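Local coordinates for RNA-binding protein RMD9, mitochondrial (Saccharomyces cerevisiae S288C, PDB 7A9X) that binds a dodecameric element in the 3'-UTRs of mitochondrial mRNAs and takes part in their processing or stability, at residues L247-I252 against L283-L288; E231-I236 against A264-G269; H173-F178 against G213-L218; L288-D293 against L297-S302. All blocks are in the same frame, centred on the assembly; numbering follows the deposited sequence.

Contact 1: L247-I252 against L283-L288. With nucleotides of chain B.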
# COMPACT_ATOMS: atom_id res chain seq x y z
N LEU A 247 0.61 25.78 -6.06
CA LEU A 247 -0.59 26.51 -5.64
C LEU A 247 -1.76 26.20 -6.56
O LEU A 247 -2.89 26.02 -6.10
CB LEU A 247 -0.30 28.01 -5.59
CG LEU A 247 -1.40 28.91 -5.04
CD1 LEU A 247 -1.79 28.49 -3.63
CD2 LEU A 247 -0.97 30.37 -5.06
N TYR A 248 -1.50 26.15 -7.87
CA TYR A 248 -2.50 25.65 -8.81
C TYR A 248 -2.98 24.26 -8.40
O TYR A 248 -4.19 24.00 -8.32
CB TYR A 248 -1.93 25.59 -10.23
CG TYR A 248 -1.96 26.90 -10.99
CD1 TYR A 248 -3.16 27.45 -11.41
CD2 TYR A 248 -0.78 27.56 -11.31
CE1 TYR A 248 -3.19 28.64 -12.12
CE2 TYR A 248 -0.80 28.75 -12.02
CZ TYR A 248 -2.01 29.28 -12.42
OH TYR A 248 -2.04 30.46 -13.13
N SER A 249 -2.04 23.36 -8.11
CA SER A 249 -2.38 21.95 -7.89
C SER A 249 -3.30 21.79 -6.69
O SER A 249 -4.33 21.12 -6.77
CB SER A 249 -1.10 21.13 -7.71
OG SER A 249 -1.42 19.76 -7.53
N GLY A 250 -2.92 22.38 -5.55
CA GLY A 250 -3.76 22.27 -4.37
C GLY A 250 -5.14 22.88 -4.57
O GLY A 250 -6.14 22.34 -4.09
N LEU A 251 -5.20 24.01 -5.28
CA LEU A 251 -6.49 24.66 -5.51
C LEU A 251 -7.36 23.83 -6.45
O LEU A 251 -8.58 23.75 -6.26
CB LEU A 251 -6.27 26.06 -6.07
CG LEU A 251 -7.44 27.04 -5.95
CD1 LEU A 251 -7.95 27.11 -4.52
CD2 LEU A 251 -7.01 28.42 -6.43
N ILE A 252 -6.76 23.20 -7.46
CA ILE A 252 -7.51 22.31 -8.34
C ILE A 252 -8.07 21.13 -7.55
O ILE A 252 -9.24 20.76 -7.72
CB ILE A 252 -6.63 21.85 -9.51
CG1 ILE A 252 -6.32 23.02 -10.44
CG2 ILE A 252 -7.31 20.73 -10.29
CD1 ILE A 252 -5.17 22.76 -11.38
N LEU A 283 1.21 18.51 -13.28
CA LEU A 283 0.14 18.09 -14.17
C LEU A 283 -0.24 16.63 -13.95
O LEU A 283 -1.38 16.24 -14.24
CB LEU A 283 0.55 18.31 -15.63
CG LEU A 283 0.72 19.77 -16.04
CD1 LEU A 283 1.36 19.86 -17.42
CD2 LEU A 283 -0.63 20.47 -16.03
N ILE A 284 0.69 15.81 -13.46
CA ILE A 284 0.37 14.41 -13.19
C ILE A 284 -0.56 14.30 -11.99
O ILE A 284 -1.57 13.59 -12.03
CB ILE A 284 1.66 13.60 -12.98
CG1 ILE A 284 2.61 13.75 -14.16
CG2 ILE A 284 1.32 12.13 -12.78
CD1 ILE A 284 3.88 12.96 -13.98
N GLU A 285 -0.21 14.98 -10.89
CA GLU A 285 -1.04 14.92 -9.68
C GLU A 285 -2.45 15.40 -9.96
O GLU A 285 -3.43 14.75 -9.57
CB GLU A 285 -0.41 15.75 -8.56
CG GLU A 285 0.86 15.17 -7.97
CD GLU A 285 1.14 15.73 -6.59
OE1 GLU A 285 0.72 15.10 -5.60
OE2 GLU A 285 1.77 16.81 -6.50
N THR A 286 -2.59 16.55 -10.63
CA THR A 286 -3.92 17.08 -10.90
C THR A 286 -4.70 16.17 -11.84
O THR A 286 -5.87 15.86 -11.58
CB THR A 286 -3.83 18.50 -11.46
OG1 THR A 286 -2.90 18.52 -12.55
CG2 THR A 286 -3.36 19.46 -10.39
N HIS A 287 -4.07 15.74 -12.94
CA HIS A 287 -4.74 14.83 -13.87
C HIS A 287 -5.25 13.59 -13.15
O HIS A 287 -6.42 13.21 -13.28
CB HIS A 287 -3.79 14.45 -15.00
CG HIS A 287 -4.44 13.71 -16.13
ND1 HIS A 287 -4.31 14.11 -17.44
CD2 HIS A 287 -5.22 12.60 -16.15
CE1 HIS A 287 -4.98 13.28 -18.22
NE2 HIS A 287 -5.54 12.36 -17.46
N LEU A 288 -4.39 12.94 -12.36
CA LEU A 288 -4.82 11.77 -11.60
C LEU A 288 -5.90 12.12 -10.60
O LEU A 288 -6.76 11.28 -10.30
CB LEU A 288 -3.62 11.13 -10.89
CG LEU A 288 -2.56 10.49 -11.79
CD1 LEU A 288 -1.41 9.95 -10.95
CD2 LEU A 288 -3.16 9.39 -12.65
P U B 5 6.13 16.73 -6.27
OP1 U B 5 4.88 16.94 -5.49
OP2 U B 5 7.40 16.45 -5.56
O5' U B 5 5.84 15.54 -7.28
C5' U B 5 4.73 15.58 -8.16
C4' U B 5 4.74 14.40 -9.10
O4' U B 5 5.89 14.49 -9.98
C3' U B 5 4.89 13.05 -8.43
O3' U B 5 3.69 12.54 -7.88
C2' U B 5 5.47 12.19 -9.55
O2' U B 5 4.46 11.81 -10.46
C1' U B 5 6.39 13.20 -10.24
N1 U B 5 7.77 13.11 -9.72
C2 U B 5 8.56 12.11 -10.25
O2 U B 5 8.16 11.34 -11.12
N3 U B 5 9.83 12.03 -9.74
C4 U B 5 10.38 12.85 -8.77
O4 U B 5 11.54 12.65 -8.42
C5 U B 5 9.50 13.86 -8.26
C6 U B 5 8.26 13.95 -8.74
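Ser249 and Thr286 face each other where helices 245-257 and 281-292 run side by side, and the apolar part of the contact converges on one methyl group. Thr286 CG2 lies 3.5 Å from Ser249 OG and is almost as close to Ser249 CA. From the next turn Ile252 brings its CD1 to 3.9 Å from the same Thr286 CG2, the two side chains meeting at a slant. Thr286 can offer its methyl because chi1 is 50°: CG2 lies beside its own backbone N, and OG1 turns back to bond the carbonyl of Tyr282 in the preceding turn.

Towards the RNA the contact ends in Glu285 and Ile284. Glu285 only brushes Ser249 with its CB, then runs out extended until OE2 is 3.3 Å from OP1 of U5 of chain B. Its other oxygen, OE1, has a long, weak ion pair with Lys253. Beside it Ile284 CD1 touches the ribose of U5 of chain B, 3.7 Å from O2'.

Small residues where the helices come closest let the backbones close in: Ser249 CA and Thr286 CA are 5.9 Å apart, on segment axes only 7° from parallel. The first helices of the units assigned as PPR3 and PPR4 thus meet through van der Waals contact. A carboxylate so near a phosphate would be expected to be unfavourable unless a proton, cation or water intervenes.

Contact 2: E231-I236 against A264-G269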
# COMPACT_ATOMS: atom_id res chain seq x y z
N GLU A 231 -11.55 33.06 -2.88
CA GLU A 231 -10.81 34.32 -2.93
C GLU A 231 -9.49 34.15 -3.67
O GLU A 231 -9.11 34.99 -4.49
CB GLU A 231 -10.57 34.85 -1.51
CG GLU A 231 -9.79 36.15 -1.46
CD GLU A 231 -9.40 36.54 -0.05
OE1 GLU A 231 -10.13 36.17 0.90
OE2 GLU A 231 -8.37 37.23 0.12
N LEU A 232 -8.77 33.05 -3.39
CA LEU A 232 -7.56 32.76 -4.14
C LEU A 232 -7.85 32.50 -5.61
O LEU A 232 -7.04 32.86 -6.48
CB LEU A 232 -6.84 31.55 -3.53
CG LEU A 232 -6.18 31.79 -2.17
CD1 LEU A 232 -5.64 30.48 -1.60
CD2 LEU A 232 -5.06 32.81 -2.29
N TYR A 233 -9.00 31.89 -5.93
CA TYR A 233 -9.35 31.67 -7.32
C TYR A 233 -9.51 32.99 -8.06
O TYR A 233 -9.07 33.13 -9.21
CB TYR A 233 -10.63 30.84 -7.42
CG TYR A 233 -11.13 30.64 -8.84
CD1 TYR A 233 -10.63 29.61 -9.64
CD2 TYR A 233 -12.10 31.47 -9.37
CE1 TYR A 233 -11.09 29.43 -10.93
CE2 TYR A 233 -12.56 31.29 -10.67
CZ TYR A 233 -12.05 30.27 -11.44
OH TYR A 233 -12.51 30.10 -12.73
N ASN A 234 -10.13 33.99 -7.42
CA ASN A 234 -10.33 35.28 -8.08
C ASN A 234 -9.00 35.99 -8.33
O ASN A 234 -8.85 36.67 -9.35
CB ASN A 234 -11.24 36.17 -7.23
CG ASN A 234 -12.59 35.54 -6.97
OD1 ASN A 234 -13.02 34.64 -7.68
ND2 ASN A 234 -13.28 36.03 -5.93
N GLN A 235 -8.03 35.83 -7.43
CA GLN A 235 -6.74 36.49 -7.61
C GLN A 235 -5.91 35.80 -8.68
O GLN A 235 -5.22 36.46 -9.46
CB GLN A 235 -5.98 36.52 -6.29
CG GLN A 235 -6.75 37.12 -5.13
CD GLN A 235 -6.03 36.97 -3.80
OE1 GLN A 235 -4.87 36.55 -3.76
NE2 GLN A 235 -6.72 37.29 -2.72
N ILE A 236 -5.98 34.47 -8.75
CA ILE A 236 -5.07 33.71 -9.59
C ILE A 236 -5.52 33.74 -11.05
O ILE A 236 -4.68 33.82 -11.96
CB ILE A 236 -4.94 32.27 -9.05
CG1 ILE A 236 -4.20 32.28 -7.72
CG2 ILE A 236 -4.25 31.37 -10.06
CD1 ILE A 236 -2.94 33.12 -7.72
N ALA A 264 -12.02 24.07 -11.34
CA ALA A 264 -10.90 23.13 -11.35
C ALA A 264 -10.31 22.99 -12.75
O ALA A 264 -9.08 22.95 -12.90
CB ALA A 264 -11.36 21.76 -10.83
N LEU A 265 -11.16 22.93 -13.77
CA LEU A 265 -10.66 22.81 -15.14
C LEU A 265 -10.06 24.11 -15.64
O LEU A 265 -9.13 24.10 -16.46
CB LEU A 265 -11.78 22.35 -16.07
CG LEU A 265 -12.34 20.96 -15.81
CD1 LEU A 265 -13.65 20.78 -16.55
CD2 LEU A 265 -11.35 19.89 -16.23
N SER A 266 -10.58 25.25 -15.18
CA SER A 266 -10.03 26.54 -15.60
C SER A 266 -8.62 26.73 -15.07
O SER A 266 -7.72 27.14 -15.82
CB SER A 266 -10.94 27.67 -15.13
OG SER A 266 -10.43 28.94 -15.51
N LEU A 267 -8.40 26.45 -13.79
CA LEU A 267 -7.05 26.52 -13.23
C LEU A 267 -6.14 25.47 -13.85
O LEU A 267 -4.94 25.71 -14.01
CB LEU A 267 -7.10 26.35 -11.71
CG LEU A 267 -7.89 27.39 -10.92
CD1 LEU A 267 -8.25 26.84 -9.55
CD2 LEU A 267 -7.10 28.69 -10.79
N PHE A 268 -6.70 24.30 -14.21
CA PHE A 268 -5.89 23.26 -14.83
C PHE A 268 -5.35 23.70 -16.18
O PHE A 268 -4.20 23.40 -16.52
CB PHE A 268 -6.72 21.98 -14.96
CG PHE A 268 -5.95 20.82 -15.53
CD1 PHE A 268 -5.04 20.13 -14.76
CD2 PHE A 268 -6.16 20.41 -16.84
CE1 PHE A 268 -4.33 19.05 -15.28
CE2 PHE A 268 -5.46 19.34 -17.37
CZ PHE A 268 -4.55 18.66 -16.59
N GLY A 269 -6.16 24.42 -16.95
CA GLY A 269 -5.69 24.94 -18.23
C GLY A 269 -4.57 25.94 -18.08
O GLY A 269 -3.60 25.92 -18.85
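The ring of Tyr233 presents its edge to Leu267: CD1 of the leucine sits in the plane of the ring, 3.7 Å from Tyr233 CD1. Leu267 CG is 3.8 Å from Tyr233 CE1 and Leu267 CD2 is 3.8 Å from Tyr233 CD1, so the branch point and both methyls lie along the CD1-CE1 edge. The tyrosine gets there because its CG is anti to the backbone N (chi1 176°), which carries the ring out from helix 227-237 towards helix 261-270. At the far end Tyr233 OH comes to 3.7 Å from Ser266 OG, too long to count as a hydrogen bond; the two hydroxyl groups merely lie near each other.

Leu267 CD2 also reaches Ile236 CG2, at 4.0 Å, with the two aliphatic side chains at about a right angle. Ile236 sets out towards helix 261-270 at its CB, but the end of its chain leads elsewhere, leaving the CG2 branch to make the touch. The end of the leucine thus rests against a ring edge and an isoleucine branch of the same helix.

The segment axes stay 11.5 Å apart and are inclined by 38°, so side chains alone span the gap. These are the second helices of the units assigned as PPR2 and PPR3. Helix 245-257 underlies both: Ile236 packs on its Tyr248, Leu267 on its Leu251, Ile252 and Phe255. Beyond, Phe268 carries the packing on to helix 281-292.

Contact 3: H173-F178 against G213-L218. With nucleotides of chain B.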
# COMPACT_ATOMS: atom_id res chain seq x y z
N HIS A 173 8.66 19.38 1.23
CA HIS A 173 9.03 17.97 1.32
C HIS A 173 8.79 17.42 2.72
O HIS A 173 8.48 16.23 2.87
CB HIS A 173 10.49 17.77 0.91
CG HIS A 173 10.73 17.90 -0.56
ND1 HIS A 173 10.41 16.90 -1.46
CD2 HIS A 173 11.27 18.90 -1.29
CE1 HIS A 173 10.74 17.29 -2.68
NE2 HIS A 173 11.26 18.50 -2.60
N LEU A 174 8.91 18.25 3.76
CA LEU A 174 8.65 17.79 5.12
C LEU A 174 7.17 17.46 5.30
O LEU A 174 6.83 16.38 5.79
CB LEU A 174 9.09 18.85 6.13
CG LEU A 174 9.00 18.46 7.60
CD1 LEU A 174 10.14 17.54 7.99
CD2 LEU A 174 8.96 19.69 8.50
N LEU A 175 6.30 18.39 4.91
CA LEU A 175 4.86 18.20 5.04
C LEU A 175 4.32 17.15 4.08
O LEU A 175 3.39 16.41 4.44
CB LEU A 175 4.14 19.54 4.83
CG LEU A 175 4.59 20.63 5.80
CD1 LEU A 175 4.19 22.01 5.31
CD2 LEU A 175 4.03 20.35 7.18
N THR A 176 4.85 17.07 2.86
CA THR A 176 4.43 16.02 1.94
C THR A 176 4.80 14.65 2.48
O THR A 176 4.02 13.69 2.35
CB THR A 176 5.05 16.23 0.56
OG1 THR A 176 4.78 17.56 0.10
CG2 THR A 176 4.46 15.22 -0.42
N SER A 177 5.97 14.54 3.10
CA SER A 177 6.39 13.26 3.68
C SER A 177 5.42 12.83 4.78
O SER A 177 4.95 11.69 4.79
CB SER A 177 7.81 13.37 4.23
OG SER A 177 8.74 13.63 3.19
N PHE A 178 5.10 13.74 5.70
CA PHE A 178 4.16 13.41 6.77
C PHE A 178 2.78 13.09 6.22
O PHE A 178 2.05 12.28 6.80
CB PHE A 178 4.09 14.56 7.78
CG PHE A 178 5.33 14.69 8.62
CD1 PHE A 178 5.95 13.57 9.15
CD2 PHE A 178 5.87 15.94 8.87
CE1 PHE A 178 7.08 13.69 9.93
CE2 PHE A 178 7.01 16.07 9.64
CZ PHE A 178 7.62 14.94 10.17
N GLY A 213 -0.09 25.77 -1.28
CA GLY A 213 -0.70 24.85 -2.23
C GLY A 213 -0.81 23.44 -1.68
O GLY A 213 -1.84 22.78 -1.85
N PHE A 214 0.24 22.95 -1.01
CA PHE A 214 0.14 21.65 -0.37
C PHE A 214 -0.91 21.64 0.72
O PHE A 214 -1.58 20.62 0.93
CB PHE A 214 1.49 21.22 0.22
CG PHE A 214 1.38 20.02 1.12
CD1 PHE A 214 1.46 18.74 0.60
CD2 PHE A 214 1.18 20.17 2.49
CE1 PHE A 214 1.35 17.63 1.42
CE2 PHE A 214 1.06 19.07 3.31
CZ PHE A 214 1.15 17.80 2.78
N MET A 215 -1.07 22.77 1.42
CA MET A 215 -1.92 22.79 2.60
C MET A 215 -3.40 22.88 2.25
O MET A 215 -4.24 22.39 3.02
CB MET A 215 -1.52 23.96 3.51
CG MET A 215 -0.36 23.62 4.42
SD MET A 215 -0.81 22.26 5.51
CE MET A 215 0.79 21.54 5.84
N LEU A 216 -3.74 23.49 1.12
CA LEU A 216 -5.15 23.71 0.77
C LEU A 216 -5.98 22.43 0.79
O LEU A 216 -7.06 22.45 1.40
CB LEU A 216 -5.24 24.41 -0.59
CG LEU A 216 -4.70 25.83 -0.67
CD1 LEU A 216 -4.75 26.35 -2.10
CD2 LEU A 216 -5.48 26.75 0.26
N PRO A 217 -5.56 21.31 0.18
CA PRO A 217 -6.39 20.10 0.27
C PRO A 217 -6.59 19.60 1.69
O PRO A 217 -7.66 19.05 2.00
CB PRO A 217 -5.62 19.09 -0.58
CG PRO A 217 -4.82 19.91 -1.52
CD PRO A 217 -4.42 21.11 -0.73
N LEU A 218 -5.60 19.77 2.57
CA LEU A 218 -5.77 19.35 3.96
C LEU A 218 -6.71 20.29 4.70
O LEU A 218 -7.50 19.85 5.55
CB LEU A 218 -4.42 19.29 4.67
CG LEU A 218 -3.38 18.33 4.09
CD1 LEU A 218 -2.16 18.27 5.00
CD2 LEU A 218 -3.97 16.95 3.88
P A B 4 11.42 19.00 -6.19
OP1 A B 4 11.35 19.86 -4.99
OP2 A B 4 12.08 17.67 -6.11
O5' A B 4 9.95 18.73 -6.74
C5' A B 4 9.05 19.80 -7.03
C4' A B 4 8.11 19.45 -8.15
O4' A B 4 8.83 19.44 -9.42
C3' A B 4 7.48 18.07 -8.08
O3' A B 4 6.35 18.01 -7.22
C2' A B 4 7.14 17.79 -9.54
O2' A B 4 5.96 18.48 -9.93
C1' A B 4 8.33 18.42 -10.25
N9 A B 4 9.40 17.44 -10.47
C8 A B 4 10.62 17.36 -9.83
N7 A B 4 11.36 16.35 -10.23
C5 A B 4 10.57 15.72 -11.19
C6 A B 4 10.79 14.59 -12.00
N6 A B 4 11.90 13.85 -11.96
N1 A B 4 9.80 14.23 -12.85
C2 A B 4 8.68 14.96 -12.89
N3 A B 4 8.37 16.05 -12.19
C4 A B 4 9.36 16.38 -11.35
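His173 O is gripped twice from the next turn: by Ser177 OG at 2.6 Å and by Ser177 N at 3.0 Å, the hydroxyl approaching at a C=O...O angle of 160°. The same histidine points its ring to the RNA, where NE2 donates to OP1 of A4 of chain B at 2.8 Å with an angle of 152° at the hydrogen. Its ND1 hydrogen-bonds ND1 of His116, so with a partner at both nitrogens the ring's rotation is probably restrained.

Across the contact, Phe214 lays its ring against the backbone of helix 168-180. Thr176 N lies over one ring face, while Leu175 O comes obliquely to 3.1 Å from Phe214 CZ. Leu175 CB packs 3.5 Å from Phe214 CE2. Thr176 OG1 is 3.6 Å from Phe214 CD1, although its hydrogen bond goes to Thr172 O. Met215, bent at chi2, brings CE to 3.5 Å from Leu175 CD1, and Met215 CE also lies in plane at the edge of the Phe214 ring.

Side-by-side first helices from successive units, here those assigned as PPR1 and PPR2, are typical of the pentatricopeptide repeat solenoid, whose first helices line the RNA-binding surface.

Contact 4: L288-D293 against L297-S302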
# COMPACT_ATOMS: atom_id res chain seq x y z
N LEU A 288 -4.39 12.94 -12.36
CA LEU A 288 -4.82 11.77 -11.60
C LEU A 288 -5.90 12.12 -10.60
O LEU A 288 -6.76 11.28 -10.30
CB LEU A 288 -3.62 11.13 -10.89
CG LEU A 288 -2.56 10.49 -11.79
CD1 LEU A 288 -1.41 9.95 -10.95
CD2 LEU A 288 -3.16 9.39 -12.65
N SER A 289 -5.88 13.34 -10.06
CA SER A 289 -6.94 13.76 -9.14
C SER A 289 -8.30 13.79 -9.83
O SER A 289 -9.31 13.43 -9.23
CB SER A 289 -6.60 15.12 -8.53
OG SER A 289 -7.55 15.49 -7.55
N PHE A 290 -8.34 14.22 -11.10
CA PHE A 290 -9.60 14.19 -11.84
C PHE A 290 -10.12 12.77 -12.00
O PHE A 290 -11.34 12.57 -12.08
CB PHE A 290 -9.44 14.84 -13.21
CG PHE A 290 -9.47 16.34 -13.19
CD1 PHE A 290 -10.67 17.02 -13.05
CD2 PHE A 290 -8.31 17.07 -13.34
CE1 PHE A 290 -10.71 18.40 -13.04
CE2 PHE A 290 -8.33 18.46 -13.33
CZ PHE A 290 -9.54 19.12 -13.18
N ILE A 291 -9.23 11.79 -12.05
CA ILE A 291 -9.64 10.41 -12.27
C ILE A 291 -10.14 9.78 -10.98
O ILE A 291 -11.21 9.17 -10.94
CB ILE A 291 -8.48 9.60 -12.88
CG1 ILE A 291 -8.09 10.19 -14.23
CG2 ILE A 291 -8.84 8.13 -12.99
CD1 ILE A 291 -6.93 9.47 -14.88
N GLY A 292 -9.37 9.92 -9.90
CA GLY A 292 -9.66 9.21 -8.67
C GLY A 292 -10.45 9.97 -7.64
O GLY A 292 -10.95 9.37 -6.67
N ASP A 293 -10.60 11.29 -7.81
CA ASP A 293 -11.29 12.11 -6.82
C ASP A 293 -12.56 12.77 -7.31
O ASP A 293 -13.35 13.23 -6.48
CB ASP A 293 -10.35 13.20 -6.29
CG ASP A 293 -9.18 12.63 -5.52
OD1 ASP A 293 -9.36 11.60 -4.84
OD2 ASP A 293 -8.08 13.21 -5.59
N LEU A 297 -18.42 10.86 -12.51
CA LEU A 297 -17.72 9.76 -13.16
C LEU A 297 -17.48 10.01 -14.64
O LEU A 297 -16.55 9.45 -15.22
CB LEU A 297 -18.50 8.47 -12.95
CG LEU A 297 -18.60 8.01 -11.50
CD1 LEU A 297 -19.52 6.80 -11.37
CD2 LEU A 297 -17.22 7.69 -10.96
N THR A 298 -18.32 10.84 -15.27
CA THR A 298 -18.12 11.14 -16.69
C THR A 298 -16.87 11.98 -16.91
O THR A 298 -16.14 11.77 -17.89
CB THR A 298 -19.35 11.85 -17.25
OG1 THR A 298 -19.64 13.00 -16.45
CG2 THR A 298 -20.56 10.92 -17.25
N LEU A 299 -16.60 12.93 -16.01
CA LEU A 299 -15.36 13.69 -16.09
C LEU A 299 -14.16 12.83 -15.72
O LEU A 299 -13.08 12.98 -16.30
CB LEU A 299 -15.44 14.92 -15.18
CG LEU A 299 -14.21 15.81 -15.08
CD1 LEU A 299 -13.82 16.35 -16.44
CD2 LEU A 299 -14.46 16.94 -14.10
N ALA A 300 -14.33 11.93 -14.75
CA ALA A 300 -13.23 11.06 -14.35
C ALA A 300 -12.84 10.11 -15.48
O ALA A 300 -11.65 9.88 -15.72
CB ALA A 300 -13.61 10.28 -13.10
N GLU A 301 -13.83 9.57 -16.19
CA GLU A 301 -13.52 8.62 -17.26
C GLU A 301 -12.88 9.31 -18.46
O GLU A 301 -12.04 8.71 -19.14
CB GLU A 301 -14.78 7.87 -17.69
CG GLU A 301 -14.56 6.90 -18.84
CD GLU A 301 -15.52 5.73 -18.82
OE1 GLU A 301 -16.25 5.58 -17.82
OE2 GLU A 301 -15.54 4.97 -19.80
N SER A 302 -13.25 10.56 -18.74
CA SER A 302 -12.62 11.28 -19.84
C SER A 302 -11.13 11.44 -19.60
O SER A 302 -10.31 11.18 -20.48
CB SER A 302 -13.30 12.63 -20.05
OG SER A 302 -13.28 13.41 -18.87
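Phe290 CB leaves helix 281-292 obliquely to segment 297-302 and meets none of its atoms; CG follows beside the residue's own backbone N (chi1 -80°). CD1 makes the nearest approach, 3.9 Å from Leu299 CD2; CE1 follows at 4.2 Å from that same methyl, which meets the ring obliquely. Phe303, also of helix 297-308, stacks on the ring. From other helices, Phe268 meets it edge-to-face, and CZ and CE2 reach towards Ala264 and Ile252.

Phe290 O lies 3.3 Å from Ala300 CA, a CA-H...O contact with 135° at the hydrogen, and this oxygen also accepts a hydrogen bond from Ser294 OG. Ala300 CB is 3.4 Å from Ile291 O, so the alanine nestles against two successive carbonyls. Having only a methyl to place there, it lets Ile291 CA and Ala300 CA come within 4.2 Å.

Each segment has its own hydroxyl bond: Ser289 OG donates to the anti lone pair of Asp293 OD2 at 3.1 Å, and Ser302 OG reaches back to Leu299 O at 2.6 Å. The segment axes approach to 7.6 Å and run in broadly opposed directions, 135° between them, as in the helix-turn-helix hairpin of a single PPR unit, here the one assigned as PPR4. Between the segments the contact rests on a small residue, a CA-H...O contact and apolar packing; the polar bonds lie within the arms and turn or go to other helices, such as Gly292 O to Ser325.

Contacts 1 and 4 are buried and both use helix 281-292, one face of which meets the preceding repeat and another its own hairpin partner. Contacts 2 and 3 are only partly buried. Contacts 1 and 3 pair first helices of neighbouring repeats and carry nucleotide-facing residues: Glu285 borders the packing of contact 1 and His173 that of contact 3. Contact 2 pairs second helices, about 12 Å from the RNA at its nearest atom, and is largely apolar. Contact 4 is the one whose helices run in opposed directions, obliquely, inside a single repeat. Phe268 and Phe290 link contacts 2 and 4, Phe268 also reaches Thr286 of contact 1, and Leu216 joins contact 3 to Leu247.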